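Local coordinates for D-alanyl-D-alanine carboxypeptidase (Penicillin binding protein) family protein (Francisella tularensis subsp. tularensis, PDB 6OSU) that probably removes the terminal D-alanine from peptide side chains of cell wall precursors, as a serine-type D-Ala-D-Ala carboxypeptidase of the peptidase S11 family, at residues Met120-Gly125 with Tyr197-Leu202; Leu386-Lys391 with Asn419-Lys424; Glu233-Lys238 with Lys247-Phe252; Asp49-Lys54 with Tyr365-Lys370. All blocks are in the same frame, centred on the assembly; numbering follows the deposited sequence.

Interaction 1 of 4, residues Met120-Gly125 with Tyr197-Leu202; sequences MDVVSG and YDDKGL
Asp121 and Tyr197 mark the closest backbone approach, their CA atoms 6.0 Å apart, where the last turns of helix 113-123 run beside the loop that leads into strand 201-205. The setting is the penicillin-binding-protein fold, just ahead of Ser124, the predicted active-site serine of the (S/Y)xN-type motif. Ser124 follows the helix with a positive phi of 61°, and its OG is hydrogen-bonded to Ser64 and Lys278. The side chains illustrate how a carboxylate can lie over an aromatic ring instead of pointing at it. The carboxylate of Asp121 is stacked on one face of Tyr197, the two planes 24° apart, with CG 3.4 Å from Tyr197 CE1 and OD2 lying above the plane, offset toward the rim. The predicted proton acceptor Lys67 has its side chain about 6 Å from that of Asp121. Farther along, Val122 splits its methyls: CG2 meets Asp199 CB at 3.6 Å, and CG1, anti to the backbone N (chi1 -180°), packs on Gly201 CA at 3.8 Å. Val123 then crosses Leu202 at about a right angle, its CG2 touching both CB and CD2 of the leucine. Back at the polar end, one water joins the stacked pair from the edge of the ring, in its plane: it donates to Asp121 OD1 at 2.6 Å and is hydrogen-bonded to Tyr197 OH at 2.6 Å.

Interaction 2 of 4, residues Leu386-Lys391 with Asn419-Lys424; sequences LNAPIK and NNVSQK
Val421 and Ile390 pair as a single antiparallel hydrogen-bonded bridge, a case of two loops joined by the smallest unit of beta structure. Two weak bonds close the pair, Ile390 N to Val421 O at 3.4 Å and Val421 N to Ile390 O at 3.3 Å. The side chain of Ile390 can be followed outward against one methyl: its CB lies 3.5 Å, its CG1 3.6 Å and its terminal CD1 3.5 Å from Val421 CG2. The two side chains lie side by side and point the same way. Val421 CG1 is anti to the carbonyl carbon (chi1 -77°), which leaves CG2 between the backbone N and the carbonyl carbon, against the isoleucine chain. Ala388, which precedes a cis peptide bond to Pro389, adds its CB at 4.2 Å from Val421 CG2. At the exposed end, Asn420 OD1 comes within 3.1 Å of Lys391 CA while accepting a hydrogen bond from the backbone N of Thr392. Gln423 lies obliquely across Pro389. Ile390 also touches Val396 of strand 395-403, and Val421 touches Ala344. The pair joins the loop between strands 376-382 and 395-403 to the tail after strand 409-417, an isolated beta bridge in the PBP5-type C-terminal domain.

Interaction 3 of 4, residues Glu233-Lys238 with Lys247-Phe252; sequences ESYTVK and KCNKLF
Ser234 and Phe252 form the tight side of this contact, their CA atoms 5.3 Å apart where helix 242-251 ends. The serine side chain packs against the C-terminal end of the helix, its CB 3.8 Å from Cys248 O, an example of a small residue fitted closely to a helix terminus. Its OG, anti to the carbonyl carbon (chi1 -80°), is modelled only 2.3 Å from Phe252 O, too short for an ordinary hydrogen bond, so the hydroxyl probably donates to that carbonyl but the detail is doubtful. Cys248 O itself accepts from Phe252 N at 3.0 Å, a bond of the final helical turn, and it lies in plane at the edge of the Phe252 ring.

The looser side is carried by Tyr235, which is partly exposed to solvent and meets the helix only with the edge of its ring. CD2 of Tyr235 approaches Cys248 CB at 4.1 Å, an apolar touch without interlocking. The side chain of Asn249 crosses the tyrosine obliquely, its amide plane steeply inclined to the ring at 77°.

Around this pair the fold is tied by covalent bonding as well as packing. Cys248 forms a disulfide with Cys220 at the end of helix 214-220, while Phe252 turns its ring away from the serine to meet Phe258 at about 35° and to touch Phe224 of strand 223-224, so that helix 242-251 is joined both to helix 214-220 and to the strands beside it.

Interaction 4 of 4, residues Asp49-Lys54 with Tyr365-Lys370; sequences DIVSEK and YKTVPK
Asp49 directs its carboxylate at Thr367, and this single side chain carries most of the contact between the turn before strand 50-54 and strand 364-369. The example shows a carboxylate reading a backbone N-H: Thr367 N donates to Asp49 OD2 over 2.8 Å, nearly straight at 175°, on the anti side of the oxygen and 15° out of the carboxylate plane. With Asp49 CG anti to the carbonyl carbon (chi1 -71°), the carboxylate is carried toward strand 364-369. Lys366 crosses the aspartate at about a right angle, and it is the aliphatic CG that lies 3.2 Å from Asp49 OD2. Its NZ remains 4.6 Å from Asp49 OD2, close enough that the opposite charges probably attract without a direct salt bridge. Beside this polar contact, Val51 and Thr367 also cross at about a right angle, with Val51 CG1 set 3.7 Å from Thr367 CG2. The threonine hydroxyl is occupied elsewhere, hydrogen-bonded to Asn330 and Thr47; Asp49 N is hydrogen-bonded to the same Thr47 hydroxyl. Strand 50-54 is an outer strand of the five-stranded sheet of the carboxypeptidase domain, and strand 364-369 pairs with strand 328-334, making this a side-chain-to-backbone junction between the catalytic and C-terminal domains of a PBP5-like enzyme.

The four contacts are spread along an elongated chain. Interaction 1 holds the predicted active-site Ser124, and the side chain of Tyr197 is about 4 Å from that of Lys278, the predicted substrate-binding lysine; the other three lie away from the annotated sites. Interaction 3 is the closest of them to interaction 1, nearest atoms about 9 Å apart. Interaction 4, whose centre is about 30 Å from that of interaction 1, joins segments 311 residues apart, and interactions 1 and 3 both fall in the sequence it spans. Interaction 2 belongs to the C-terminal domain, about 38 Å from interaction 4 and 83 Å from interaction 3, centre to centre.

Interaction 1 of 4, residues Met120-Gly125 with Tyr197-Leu202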
loop_
_atom_site.group_PDB
_atom_site.type_symbol
_atom_site.label_atom_id
_atom_site.label_comp_id
_atom_site.label_asym_id
_atom_site.label_seq_id
_atom_site.Cartn_x
_atom_site.Cartn_y
_atom_site.Cartn_z
ATOM N N MET A 120 11.259 -14.196 -1.635
ATOM C CA MET A 120 10.135 -14.050 -0.715
ATOM C C MET A 120 9.013 -13.221 -1.332
ATOM O O MET A 120 7.840 -13.608 -1.272
ATOM C CB MET A 120 10.621 -13.421 0.591
ATOM C CG MET A 120 9.533 -13.113 1.604
ATOM S SD MET A 120 10.261 -12.478 3.130
ATOM C CE MET A 120 11.303 -11.167 2.493
ATOM N N ASP A 121 9.356 -12.085 -1.947
ATOM C CA ASP A 121 8.343 -11.156 -2.441
ATOM C C ASP A 121 7.737 -11.603 -3.768
ATOM O O ASP A 121 6.522 -11.498 -3.964
ATOM C CB ASP A 121 8.945 -9.761 -2.594
ATOM C CG ASP A 121 9.401 -9.172 -1.276
ATOM O OD1 ASP A 121 8.963 -9.660 -0.206
ATOM O OD2 ASP A 121 10.188 -8.202 -1.310
ATOM N N VAL A 122 8.565 -12.088 -4.688
ATOM C CA VAL A 122 8.126 -12.358 -6.055
ATOM C C VAL A 122 7.610 -13.780 -6.203
ATOM O O VAL A 122 6.604 -14.020 -6.871
ATOM C CB VAL A 122 9.286 -12.083 -7.032
ATOM C CG1 VAL A 122 8.859 -12.349 -8.465
ATOM C CG2 VAL A 122 9.791 -10.659 -6.852
ATOM N N VAL A 123 8.300 -14.732 -5.579
ATOM C CA VAL A 123 7.993 -16.150 -5.720
ATOM C C VAL A 123 7.248 -16.694 -4.504
ATOM O O VAL A 123 6.687 -17.800 -4.572
ATOM C CB VAL A 123 9.302 -16.926 -6.013
ATOM C CG1 VAL A 123 9.243 -18.398 -5.596
ATOM C CG2 VAL A 123 9.641 -16.812 -7.491
ATOM N N SER A 124 7.180 -15.931 -3.414
ATOM C CA SER A 124 6.528 -16.361 -2.178
ATOM C C SER A 124 7.207 -17.600 -1.601
ATOM O O SER A 124 6.553 -18.478 -1.029
ATOM C CB SER A 124 5.028 -16.605 -2.387
ATOM O OG SER A 124 4.317 -16.464 -1.174
ATOM N N GLY A 125 8.530 -17.662 -1.739
ATOM C CA GLY A 125 9.273 -18.834 -1.317
ATOM C C GLY A 125 9.335 -18.935 0.193
ATOM O O GLY A 125 9.817 -18.007 0.866
ATOM N N TYR A 197 8.713 -5.606 -5.398
ATOM C CA TYR A 197 7.400 -6.190 -5.644
ATOM C C TYR A 197 6.940 -6.013 -7.085
ATOM O O TYR A 197 6.001 -6.695 -7.508
ATOM C CB TYR A 197 6.374 -5.592 -4.685
ATOM C CG TYR A 197 6.533 -6.086 -3.265
ATOM C CD1 TYR A 197 6.163 -7.379 -2.918
ATOM C CD2 TYR A 197 7.063 -5.268 -2.276
ATOM C CE1 TYR A 197 6.299 -7.841 -1.626
ATOM C CE2 TYR A 197 7.210 -5.724 -0.974
ATOM C CZ TYR A 197 6.827 -7.014 -0.658
ATOM O OH TYR A 197 6.964 -7.481 0.627
ATOM N N ASP A 198 7.583 -5.136 -7.850
ATOM C CA ASP A 198 7.242 -4.946 -9.253
ATOM C C ASP A 198 7.980 -5.911 -10.177
ATOM O O ASP A 198 7.745 -5.880 -11.390
ATOM C CB ASP A 198 7.525 -3.495 -9.669
ATOM C CG ASP A 198 6.837 -3.111 -10.971
ATOM O OD1 ASP A 198 5.628 -3.391 -11.118
ATOM O OD2 ASP A 198 7.504 -2.522 -11.850
ATOM N N ASP A 199 8.851 -6.767 -9.639
ATOM C CA ASP A 199 9.557 -7.744 -10.465
ATOM C C ASP A 199 8.572 -8.706 -11.118
ATOM O O ASP A 199 7.716 -9.288 -10.448
ATOM C CB ASP A 199 10.569 -8.527 -9.626
ATOM C CG ASP A 199 11.780 -7.699 -9.235
ATOM O OD1 ASP A 199 11.800 -6.485 -9.531
ATOM O OD2 ASP A 199 12.715 -8.268 -8.631
ATOM N N LYS A 200 8.705 -8.879 -12.436
ATOM C CA LYS A 200 7.787 -9.750 -13.165
ATOM C C LYS A 200 8.026 -11.220 -12.843
ATOM O O LYS A 200 7.092 -12.027 -12.910
ATOM C CB LYS A 200 7.921 -9.511 -14.669
ATOM C CG LYS A 200 7.743 -8.059 -15.096
ATOM C CD LYS A 200 6.284 -7.629 -15.051
ATOM C CE LYS A 200 6.085 -6.452 -14.107
ATOM N NZ LYS A 200 7.032 -5.337 -14.397
ATOM N N GLY A 201 9.253 -11.586 -12.494
ATOM C CA GLY A 201 9.551 -12.971 -12.196
ATOM C C GLY A 201 10.955 -13.125 -11.652
ATOM O O GLY A 201 11.639 -12.144 -11.358
ATOM N N LEU A 202 11.377 -14.382 -11.527
ATOM C CA LEU A 202 12.681 -14.721 -10.972
ATOM C C LEU A 202 13.346 -15.776 -11.843
ATOM O O LEU A 202 12.821 -16.885 -11.993
ATOM C CB LEU A 202 12.554 -15.219 -9.528
ATOM C CG LEU A 202 13.827 -15.790 -8.897
ATOM C CD1 LEU A 202 14.929 -14.741 -8.835
ATOM C CD2 LEU A 202 13.541 -16.354 -7.516
HETATM O O HOH W 1 6.721 -10.027 0.986
#

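Interaction 2 of 4, residues Leu386-Lys391 with Asn419-Lys424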
loop_
_atom_site.group_PDB
_atom_site.type_symbol
_atom_site.label_atom_id
_atom_site.label_comp_id
_atom_site.label_asym_id
_atom_site.label_seq_id
_atom_site.Cartn_x
_atom_site.Cartn_y
_atom_site.Cartn_z
ATOM N N LEU A 386 -20.541 30.740 22.387
ATOM C CA LEU A 386 -19.340 31.563 22.418
ATOM C C LEU A 386 -19.724 33.013 22.683
ATOM O O LEU A 386 -20.486 33.609 21.914
ATOM C CB LEU A 386 -18.573 31.444 21.102
ATOM C CG LEU A 386 -17.229 32.167 21.053
ATOM C CD1 LEU A 386 -16.274 31.564 22.072
ATOM C CD2 LEU A 386 -16.634 32.119 19.655
ATOM N N ASN A 387 -19.195 33.576 23.765
ATOM C CA ASN A 387 -19.392 34.982 24.076
ATOM C C ASN A 387 -18.069 35.574 24.538
ATOM O O ASN A 387 -17.157 34.859 24.961
ATOM C CB ASN A 387 -20.481 35.186 25.142
ATOM C CG ASN A 387 -20.509 34.071 26.171
ATOM O OD1 ASN A 387 -19.590 33.931 26.977
ATOM N ND2 ASN A 387 -21.574 33.275 26.153
ATOM N N ALA A 388 -17.969 36.896 24.436
ATOM C CA ALA A 388 -16.775 37.583 24.891
ATOM C C ALA A 388 -16.707 37.559 26.417
ATOM O O ALA A 388 -17.740 37.587 27.092
ATOM C CB ALA A 388 -16.768 39.022 24.385
ATOM N N PRO A 389 -15.494 37.527 26.993
ATOM C CA PRO A 389 -14.179 37.606 26.343
ATOM C C PRO A 389 -13.653 36.289 25.768
ATOM O O PRO A 389 -14.028 35.209 26.224
ATOM C CB PRO A 389 -13.272 38.080 27.480
ATOM C CG PRO A 389 -13.883 37.472 28.694
ATOM C CD PRO A 389 -15.374 37.494 28.463
ATOM N N ILE A 390 -12.783 36.401 24.764
ATOM C CA ILE A 390 -12.075 35.274 24.170
ATOM C C ILE A 390 -10.604 35.654 24.077
ATOM O O ILE A 390 -10.276 36.772 23.665
ATOM C CB ILE A 390 -12.623 34.912 22.776
ATOM C CG1 ILE A 390 -14.132 34.658 22.833
ATOM C CG2 ILE A 390 -11.886 33.710 22.204
ATOM C CD1 ILE A 390 -14.817 34.789 21.494
ATOM N N LYS A 391 -9.722 34.732 24.453
ATOM C CA LYS A 391 -8.292 34.999 24.440
ATOM C C LYS A 391 -7.634 34.369 23.217
ATOM O O LYS A 391 -8.138 33.400 22.646
ATOM C CB LYS A 391 -7.616 34.479 25.712
ATOM C CG LYS A 391 -6.216 35.054 25.934
ATOM C CD LYS A 391 -5.347 34.128 26.764
ATOM C CE LYS A 391 -5.625 34.281 28.246
ATOM N NZ LYS A 391 -4.899 33.251 29.036
ATOM N N ASN A 419 -7.026 36.466 17.654
ATOM C CA ASN A 419 -7.276 37.807 18.169
ATOM C C ASN A 419 -7.798 37.726 19.598
ATOM O O ASN A 419 -7.947 36.646 20.175
ATOM C CB ASN A 419 -8.286 38.562 17.299
ATOM C CG ASN A 419 -7.699 39.038 15.992
ATOM O OD1 ASN A 419 -8.143 38.634 14.921
ATOM N ND2 ASN A 419 -6.705 39.918 16.071
ATOM N N ASN A 420 -8.090 38.898 20.155
ATOM C CA ASN A 420 -8.783 39.043 21.426
ATOM C C ASN A 420 -10.052 39.848 21.196
ATOM O O ASN A 420 -10.070 40.767 20.371
ATOM C CB ASN A 420 -7.900 39.746 22.469
ATOM C CG ASN A 420 -6.888 38.817 23.103
ATOM O OD1 ASN A 420 -7.238 37.747 23.587
ATOM N ND2 ASN A 420 -5.625 39.225 23.106
ATOM N N VAL A 421 -11.116 39.500 21.913
ATOM C CA VAL A 421 -12.349 40.277 21.912
ATOM C C VAL A 421 -12.685 40.644 23.348
ATOM O O VAL A 421 -12.612 39.800 24.249
ATOM C CB VAL A 421 -13.517 39.520 21.252
ATOM C CG1 VAL A 421 -13.373 39.565 19.743
ATOM C CG2 VAL A 421 -13.564 38.090 21.755
ATOM N N SER A 422 -13.046 41.908 23.555
ATOM C CA SER A 422 -13.317 42.459 24.875
ATOM C C SER A 422 -14.821 42.558 25.078
ATOM O O SER A 422 -15.540 43.040 24.196
ATOM C CB SER A 422 -12.670 43.836 25.024
ATOM O OG SER A 422 -11.374 43.835 24.456
ATOM N N GLN A 423 -15.297 42.087 26.227
ATOM C CA GLN A 423 -16.721 42.159 26.505
ATOM C C GLN A 423 -17.109 43.584 26.881
ATOM O O GLN A 423 -16.282 44.373 27.343
ATOM C CB GLN A 423 -17.115 41.187 27.619
ATOM C CG GLN A 423 -16.911 41.716 29.029
ATOM C CD GLN A 423 -15.538 41.397 29.590
ATOM O OE1 GLN A 423 -15.418 40.722 30.610
ATOM N NE2 GLN A 423 -14.496 41.887 28.932
ATOM N N LYS A 424 -18.378 43.914 26.659
ATOM C CA LYS A 424 -18.887 45.247 26.958
ATOM C C LYS A 424 -19.353 45.336 28.406
ATOM O O LYS A 424 -18.589 45.056 29.331
ATOM C CB LYS A 424 -20.031 45.611 26.006
ATOM C CG LYS A 424 -21.338 44.884 26.276
ATOM C CD LYS A 424 -22.043 44.516 24.976
ATOM C CE LYS A 424 -21.847 45.584 23.906
ATOM N NZ LYS A 424 -22.640 45.303 22.677
#

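Interaction 3 of 4, residues Glu233-Lys238 with Lys247-Phe252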
loop_
_atom_site.group_PDB
_atom_site.type_symbol
_atom_site.label_atom_id
_atom_site.label_comp_id
_atom_site.label_asym_id
_atom_site.label_seq_id
_atom_site.Cartn_x
_atom_site.Cartn_y
_atom_site.Cartn_z
ATOM N N GLU A 233 21.119 -24.824 -24.314
ATOM C CA GLU A 233 21.867 -23.838 -25.082
ATOM C C GLU A 233 22.007 -22.558 -24.272
ATOM O O GLU A 233 21.014 -22.038 -23.747
ATOM C CB GLU A 233 21.176 -23.549 -26.417
ATOM C CG GLU A 233 21.557 -24.504 -27.529
ATOM C CD GLU A 233 23.028 -24.425 -27.864
ATOM O OE1 GLU A 233 23.636 -25.478 -28.159
ATOM O OE2 GLU A 233 23.578 -23.303 -27.820
ATOM N N SER A 234 23.240 -22.051 -24.175
ATOM C CA SER A 234 23.470 -20.778 -23.500
ATOM C C SER A 234 22.781 -19.638 -24.237
ATOM O O SER A 234 22.118 -18.798 -23.618
ATOM C CB SER A 234 24.970 -20.504 -23.372
ATOM O OG SER A 234 25.539 -21.216 -22.285
ATOM N N TYR A 235 22.925 -19.592 -25.560
ATOM C CA TYR A 235 22.280 -18.574 -26.376
ATOM C C TYR A 235 21.498 -19.230 -27.506
ATOM O O TYR A 235 21.901 -20.263 -28.047
ATOM C CB TYR A 235 23.299 -17.573 -26.954
ATOM C CG TYR A 235 24.551 -18.203 -27.527
ATOM C CD1 TYR A 235 24.525 -18.869 -28.748
ATOM C CD2 TYR A 235 25.764 -18.113 -26.857
ATOM C CE1 TYR A 235 25.666 -19.441 -29.277
ATOM C CE2 TYR A 235 26.913 -18.681 -27.380
ATOM C CZ TYR A 235 26.857 -19.343 -28.590
ATOM O OH TYR A 235 27.993 -19.912 -29.116
ATOM N N THR A 236 20.364 -18.613 -27.849
ATOM C CA THR A 236 19.578 -19.006 -29.007
ATOM C C THR A 236 19.509 -17.919 -30.071
ATOM O O THR A 236 19.045 -18.197 -31.184
ATOM C CB THR A 236 18.149 -19.402 -28.581
ATOM O OG1 THR A 236 17.692 -20.509 -29.366
ATOM C CG2 THR A 236 17.175 -18.240 -28.744
ATOM N N VAL A 237 19.982 -16.706 -29.775
ATOM C CA VAL A 237 19.895 -15.600 -30.719
ATOM C C VAL A 237 20.833 -15.853 -31.892
ATOM O O VAL A 237 21.947 -16.367 -31.722
ATOM C CB VAL A 237 20.216 -14.275 -30.008
ATOM C CG1 VAL A 237 20.163 -13.102 -30.978
ATOM C CG2 VAL A 237 19.242 -14.058 -28.861
ATOM N N LYS A 238 20.381 -15.489 -33.096
ATOM C CA LYS A 238 21.138 -15.818 -34.301
ATOM C C LYS A 238 22.406 -14.983 -34.421
ATOM O O LYS A 238 23.473 -15.513 -34.757
ATOM C CB LYS A 238 20.263 -15.639 -35.543
ATOM C CG LYS A 238 19.244 -16.751 -35.747
ATOM C CD LYS A 238 19.841 -18.111 -35.405
ATOM C CE LYS A 238 19.130 -19.232 -36.143
ATOM N NZ LYS A 238 17.655 -19.058 -36.117
ATOM N N LYS A 247 29.250 -13.589 -22.292
ATOM C CA LYS A 247 28.460 -13.241 -21.116
ATOM C C LYS A 247 27.201 -14.095 -21.034
ATOM O O LYS A 247 26.713 -14.376 -19.934
ATOM C CB LYS A 247 28.121 -11.748 -21.120
ATOM C CG LYS A 247 26.727 -11.388 -21.599
ATOM C CD LYS A 247 26.331 -10.019 -21.073
ATOM C CE LYS A 247 25.162 -9.436 -21.843
ATOM N NZ LYS A 247 24.864 -8.042 -21.409
ATOM N N CYS A 248 26.674 -14.534 -22.180
ATOM C CA CYS A 248 25.635 -15.556 -22.164
ATOM C C CYS A 248 26.173 -16.877 -21.634
ATOM O O CYS A 248 25.439 -17.628 -20.982
ATOM C CB CYS A 248 25.053 -15.751 -23.564
ATOM S SG CYS A 248 24.190 -14.313 -24.247
ATOM N N ASN A 249 27.448 -17.171 -21.890
ATOM C CA ASN A 249 28.020 -18.435 -21.442
ATOM C C ASN A 249 28.320 -18.424 -19.949
ATOM O O ASN A 249 28.266 -19.476 -19.302
ATOM C CB ASN A 249 29.287 -18.748 -22.237
ATOM C CG ASN A 249 28.988 -19.271 -23.628
ATOM O OD1 ASN A 249 29.329 -18.639 -24.629
ATOM N ND2 ASN A 249 28.354 -20.436 -23.700
ATOM N N LYS A 250 28.640 -17.254 -19.387
ATOM C CA LYS A 250 28.921 -17.161 -17.957
ATOM C C LYS A 250 27.642 -17.105 -17.129
ATOM O O LYS A 250 27.563 -17.729 -16.065
ATOM C CB LYS A 250 29.786 -15.932 -17.669
ATOM C CG LYS A 250 30.175 -15.779 -16.206
ATOM C CD LYS A 250 30.731 -14.390 -15.916
ATOM C CE LYS A 250 32.052 -14.149 -16.627
ATOM N NZ LYS A 250 33.190 -14.813 -15.935
ATOM N N LEU A 251 26.637 -16.360 -17.596
ATOM C CA LEU A 251 25.384 -16.243 -16.857
ATOM C C LEU A 251 24.521 -17.488 -16.998
ATOM O O LEU A 251 23.793 -17.842 -16.063
ATOM C CB LEU A 251 24.607 -15.015 -17.332
ATOM C CG LEU A 251 25.290 -13.662 -17.132
ATOM C CD1 LEU A 251 24.492 -12.553 -17.805
ATOM C CD2 LEU A 251 25.478 -13.372 -15.651
ATOM N N PHE A 252 24.583 -18.156 -18.147
ATOM C CA PHE A 252 23.841 -19.390 -18.395
ATOM C C PHE A 252 24.828 -20.445 -18.867
ATOM O O PHE A 252 24.951 -20.699 -20.073
ATOM C CB PHE A 252 22.734 -19.180 -19.429
ATOM C CG PHE A 252 21.734 -18.130 -19.046
ATOM C CD1 PHE A 252 20.661 -18.440 -18.225
ATOM C CD2 PHE A 252 21.859 -16.833 -19.517
ATOM C CE1 PHE A 252 19.731 -17.473 -17.877
ATOM C CE2 PHE A 252 20.935 -15.864 -19.173
ATOM C CZ PHE A 252 19.869 -16.186 -18.352
#

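Interaction 4 of 4, residues Asp49-Lys54 with Tyr365-Lys370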
loop_
_atom_site.group_PDB
_atom_site.type_symbol
_atom_site.label_atom_id
_atom_site.label_comp_id
_atom_site.label_asym_id
_atom_site.label_seq_id
_atom_site.Cartn_x
_atom_site.Cartn_y
_atom_site.Cartn_z
ATOM N N ASP A 49 -6.594 8.335 3.692
ATOM C CA ASP A 49 -8.047 8.262 3.656
ATOM C C ASP A 49 -8.524 6.944 3.059
ATOM O O ASP A 49 -7.941 6.420 2.104
ATOM C CB ASP A 49 -8.617 9.425 2.846
ATOM C CG ASP A 49 -8.478 10.755 3.557
ATOM O OD1 ASP A 49 -8.150 10.757 4.764
ATOM O OD2 ASP A 49 -8.695 11.797 2.901
ATOM N N ILE A 50 -9.608 6.424 3.621
ATOM C CA ILE A 50 -10.269 5.221 3.132
ATOM C C ILE A 50 -11.444 5.652 2.266
ATOM O O ILE A 50 -12.327 6.388 2.725
ATOM C CB ILE A 50 -10.733 4.334 4.297
ATOM C CG1 ILE A 50 -9.522 3.833 5.091
ATOM C CG2 ILE A 50 -11.598 3.188 3.786
ATOM C CD1 ILE A 50 -9.877 3.307 6.465
ATOM N N VAL A 51 -11.456 5.204 1.014
ATOM C CA VAL A 51 -12.506 5.580 0.072
ATOM C C VAL A 51 -13.500 4.458 -0.189
ATOM O O VAL A 51 -14.567 4.722 -0.770
ATOM C CB VAL A 51 -11.911 6.077 -1.264
ATOM C CG1 VAL A 51 -11.006 7.276 -1.023
ATOM C CG2 VAL A 51 -11.155 4.951 -1.969
ATOM N N SER A 52 -13.195 3.227 0.217
ATOM C CA SER A 52 -14.070 2.086 -0.008
ATOM C C SER A 52 -13.624 0.958 0.910
ATOM O O SER A 52 -12.423 0.704 1.038
ATOM C CB SER A 52 -14.028 1.636 -1.474
ATOM O OG SER A 52 -14.829 0.484 -1.683
ATOM N N GLU A 53 -14.586 0.299 1.555
ATOM C CA GLU A 53 -14.252 -0.827 2.420
ATOM C C GLU A 53 -15.518 -1.580 2.792
ATOM O O GLU A 53 -16.606 -1.001 2.857
ATOM C CB GLU A 53 -13.519 -0.369 3.690
ATOM C CG GLU A 53 -14.335 0.522 4.626
ATOM C CD GLU A 53 -15.162 -0.266 5.631
ATOM O OE1 GLU A 53 -16.033 0.337 6.289
ATOM O OE2 GLU A 53 -14.949 -1.488 5.763
ATOM N N LYS A 54 -15.356 -2.879 3.038
ATOM C CA LYS A 54 -16.371 -3.697 3.691
ATOM C C LYS A 54 -15.677 -4.614 4.683
ATOM O O LYS A 54 -14.675 -5.252 4.342
ATOM C CB LYS A 54 -17.192 -4.530 2.693
ATOM C CG LYS A 54 -18.219 -5.436 3.375
ATOM C CD LYS A 54 -19.188 -6.087 2.388
ATOM C CE LYS A 54 -18.633 -7.380 1.804
ATOM N NZ LYS A 54 -19.636 -8.072 0.941
ATOM N N TYR A 365 -5.769 18.016 4.127
ATOM C CA TYR A 365 -5.377 17.390 2.871
ATOM C C TYR A 365 -6.162 16.091 2.775
ATOM O O TYR A 365 -5.896 15.147 3.528
ATOM C CB TYR A 365 -3.867 17.155 2.834
ATOM C CG TYR A 365 -3.331 16.639 1.519
ATOM C CD1 TYR A 365 -3.516 17.351 0.338
ATOM C CD2 TYR A 365 -2.617 15.449 1.461
ATOM C CE1 TYR A 365 -3.017 16.879 -0.867
ATOM C CE2 TYR A 365 -2.115 14.972 0.267
ATOM C CZ TYR A 365 -2.316 15.688 -0.894
ATOM O OH TYR A 365 -1.816 15.204 -2.082
ATOM N N LYS A 366 -7.140 16.047 1.868
ATOM C CA LYS A 366 -8.140 14.990 1.873
ATOM C C LYS A 366 -8.324 14.398 0.479
ATOM O O LYS A 366 -8.162 15.081 -0.537
ATOM C CB LYS A 366 -9.483 15.522 2.405
ATOM C CG LYS A 366 -10.442 14.448 2.897
ATOM C CD LYS A 366 -11.726 15.058 3.447
ATOM C CE LYS A 366 -12.858 14.032 3.521
ATOM N NZ LYS A 366 -12.749 13.115 4.695
ATOM N N THR A 367 -8.661 13.111 0.449
ATOM C CA THR A 367 -9.046 12.426 -0.781
ATOM C C THR A 367 -10.561 12.533 -0.928
ATOM O O THR A 367 -11.312 11.958 -0.133
ATOM C CB THR A 367 -8.596 10.967 -0.749
ATOM O OG1 THR A 367 -7.170 10.909 -0.619
ATOM C CG2 THR A 367 -9.016 10.247 -2.021
ATOM N N VAL A 368 -11.011 13.272 -1.937
ATOM C CA VAL A 368 -12.434 13.560 -2.111
ATOM C C VAL A 368 -12.825 13.218 -3.544
ATOM O O VAL A 368 -11.968 13.145 -4.437
ATOM C CB VAL A 368 -12.760 15.036 -1.780
ATOM C CG1 VAL A 368 -12.451 15.336 -0.320
ATOM C CG2 VAL A 368 -11.985 15.968 -2.691
ATOM N N PRO A 369 -14.115 12.986 -3.793
ATOM C CA PRO A 369 -14.557 12.720 -5.169
ATOM C C PRO A 369 -14.234 13.887 -6.090
ATOM O O PRO A 369 -14.359 15.054 -5.710
ATOM C CB PRO A 369 -16.069 12.525 -5.023
ATOM C CG PRO A 369 -16.260 12.101 -3.598
ATOM C CD PRO A 369 -15.211 12.826 -2.819
ATOM N N LYS A 370 -13.808 13.557 -7.317
ATOM C CA LYS A 370 -13.535 14.588 -8.314
ATOM C C LYS A 370 -14.743 15.489 -8.520
ATOM O O LYS A 370 -14.599 16.702 -8.713
ATOM C CB LYS A 370 -13.140 13.953 -9.647
ATOM C CG LYS A 370 -11.711 13.464 -9.747
ATOM C CD LYS A 370 -11.350 13.225 -11.208
ATOM C CE LYS A 370 -10.879 11.800 -11.456
ATOM N NZ LYS A 370 -9.555 11.514 -10.831
#